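PDB 2DBS: uncharacterized protein from Thermus thermophilus, which is of unknown function, belongs to the DUF5647 family and forms a two-fold symmetric pair of chains in the crystal. Local coordinates for the interface of chains A and B. Residues are numbered along the deposited sequence; one frame, centred on the assembly and turned at random. Chains: chain A/B, hypothetical protein TTHC002.

The interface of chains A and B. Residues chain A 37, 39, 42, 45, 49, 67; chain B 37, 39, 42, 45, 49, 67.
A leucine-rich apolar patch forms part of the two-fold symmetric interface between the chains, which may correspond to a homodimer in solution, although the structure alone does not show this. Residue 39 of each chain, in the short loop between strand 33-38 and helix 42-53, reaches into a groove of the partner formed by that strand and helix. In B:Leu39, CG lies anti to the carbonyl carbon (chi1 -68°). Nearest the backbone, CB faces the methyl of A:Ala45 at a loose 4.6 Å, and CG makes no closer approach, so the branch tips do most of the touching. CD1 settles between two side chains of chain A, 3.8 Å from CD2 of A:Leu49, which crosses obliquely, and 3.9 Å from CD2 of A:Leu37, which crosses at about a right angle. CD2 turns toward the symmetry-related leucine and comes within 3.2 Å of A:Leu39 CD1, a crowded contact for two methyl groups, and also touches CD1 of A:Leu37. An alanine in place of B:Leu39 would probably loosen the patch, since both methyls that meet A:Leu37, A:Leu39 and A:Leu49 would be lost. The twin leucine is not an exact copy: A:Leu39 has a nearly eclipsed chi2 of 1°, suggesting strain or an imperfectly modelled rotamer where the two tips crowd together. Its CG packs 4.1 Å from the methyl of B:Ala45, while its backbone carbonyl O lies 3.3 Å from CA of B:Pro42, at the start of helix 42-53. Farther out, A:Leu67 from strand 63-69 crosses B:Leu49 obliquely, their CD1 methyls meeting tip to tip at 3.5 Å.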
loop_
_atom_site.group_PDB
_atom_site.type_symbol
_atom_site.label_atom_id
_atom_site.label_comp_id
_atom_site.label_asym_id
_atom_site.label_seq_id
_atom_site.Cartn_x
_atom_site.Cartn_y
_atom_site.Cartn_z
ATOM N N LEU A 37 7.492 1.550 -1.752
ATOM C CA LEU A 37 7.338 0.097 -1.820
ATOM C C LEU A 37 7.508 -0.584 -3.196
ATOM O O LEU A 37 6.584 -0.610 -4.022
ATOM C CB LEU A 37 5.975 -0.300 -1.230
ATOM C CG LEU A 37 5.715 -0.073 0.256
ATOM C CD1 LEU A 37 4.294 -0.479 0.608
ATOM C CD2 LEU A 37 6.719 -0.880 1.053
ATOM N N LEU A 39 7.004 -3.259 -5.212
ATOM C CA LEU A 39 6.229 -4.509 -5.231
ATOM C C LEU A 39 6.922 -5.693 -5.921
ATOM O O LEU A 39 6.549 -6.841 -5.705
ATOM C CB LEU A 39 4.861 -4.280 -5.885
ATOM C CG LEU A 39 3.643 -3.900 -5.033
ATOM C CD1 LEU A 39 4.010 -3.765 -3.543
ATOM C CD2 LEU A 39 3.053 -2.613 -5.576
ATOM N N PRO A 42 11.243 -7.751 -3.369
ATOM C CA PRO A 42 10.995 -8.202 -1.995
ATOM C C PRO A 42 12.028 -7.778 -0.981
ATOM O O PRO A 42 11.680 -7.259 0.083
ATOM C CB PRO A 42 10.918 -9.720 -2.129
ATOM C CG PRO A 42 11.770 -10.006 -3.325
ATOM C CD PRO A 42 11.338 -8.916 -4.270
ATOM N N ALA A 45 11.473 -3.948 -0.595
ATOM C CA ALA A 45 10.148 -3.548 -0.120
ATOM C C ALA A 45 9.965 -3.878 1.360
ATOM O O ALA A 45 9.377 -3.109 2.118
ATOM C CB ALA A 45 9.067 -4.237 -0.953
ATOM N N LEU A 49 9.173 -1.319 4.624
ATOM C CA LEU A 49 8.049 -1.518 5.548
ATOM C C LEU A 49 8.538 -1.535 7.004
ATOM O O LEU A 49 7.897 -0.981 7.898
ATOM C CB LEU A 49 7.314 -2.833 5.213
ATOM C CG LEU A 49 6.177 -3.310 6.134
ATOM C CD1 LEU A 49 5.022 -2.272 6.160
ATOM C CD2 LEU A 49 5.689 -4.693 5.667
ATOM N N LEU A 67 3.977 3.017 -4.700
ATOM C CA LEU A 67 4.071 1.653 -5.191
ATOM C C LEU A 67 4.904 1.644 -6.445
ATOM O O LEU A 67 4.555 2.288 -7.427
ATOM C CB LEU A 67 2.681 1.107 -5.493
ATOM C CG LEU A 67 1.584 1.497 -4.507
ATOM C CD1 LEU A 67 0.334 0.744 -4.908
ATOM C CD2 LEU A 67 1.981 1.191 -3.057
ATOM N N LEU B 37 -1.886 -6.824 -1.095
ATOM C CA LEU B 37 -0.545 -6.742 -1.667
ATOM C C LEU B 37 0.541 -7.508 -0.923
ATOM O O LEU B 37 1.113 -7.017 0.050
ATOM C CB LEU B 37 -0.095 -5.287 -1.809
ATOM C CG LEU B 37 -0.907 -4.400 -2.734
ATOM C CD1 LEU B 37 -0.227 -3.058 -2.820
ATOM C CD2 LEU B 37 -1.037 -5.024 -4.099
ATOM N N LEU B 39 3.754 -8.025 -0.125
ATOM C CA LEU B 39 5.031 -7.337 -0.356
ATOM C C LEU B 39 6.231 -8.228 -0.640
ATOM O O LEU B 39 7.220 -7.750 -1.175
ATOM C CB LEU B 39 5.366 -6.409 0.803
ATOM C CG LEU B 39 4.449 -5.194 0.938
ATOM C CD1 LEU B 39 5.057 -4.247 1.953
ATOM C CD2 LEU B 39 4.266 -4.492 -0.418
ATOM N N PRO B 42 6.188 -10.886 -5.343
ATOM C CA PRO B 42 6.106 -10.044 -6.539
ATOM C C PRO B 42 5.138 -10.483 -7.609
ATOM O O PRO B 42 4.349 -9.681 -8.103
ATOM C CB PRO B 42 7.548 -10.012 -7.042
ATOM C CG PRO B 42 8.107 -11.317 -6.571
ATOM C CD PRO B 42 7.562 -11.394 -5.172
ATOM N N ALA B 45 1.655 -9.862 -5.958
ATOM C CA ALA B 45 1.363 -8.463 -5.648
ATOM C C ALA B 45 1.126 -7.636 -6.911
ATOM O O ALA B 45 0.267 -6.765 -6.947
ATOM C CB ALA B 45 2.501 -7.875 -4.845
ATOM N N LEU B 49 -2.309 -5.414 -8.060
ATOM C CA LEU B 49 -2.348 -3.979 -8.384
ATOM C C LEU B 49 -2.920 -3.784 -9.787
ATOM O O LEU B 49 -3.579 -2.789 -10.060
ATOM C CB LEU B 49 -0.952 -3.317 -8.285
ATOM C CG LEU B 49 -0.930 -1.765 -8.355
ATOM C CD1 LEU B 49 -1.627 -1.176 -7.136
ATOM C CD2 LEU B 49 0.503 -1.230 -8.437
ATOM N N LEU B 67 -1.404 -5.007 3.452
ATOM C CA LEU B 67 0.002 -5.345 3.191
ATOM C C LEU B 67 0.366 -6.649 3.886
ATOM O O LEU B 67 0.295 -6.751 5.105
ATOM C CB LEU B 67 0.932 -4.227 3.659
ATOM C CG LEU B 67 0.766 -2.866 2.970
ATOM C CD1 LEU B 67 1.661 -1.822 3.633
ATOM C CD2 LEU B 67 1.103 -2.994 1.496
#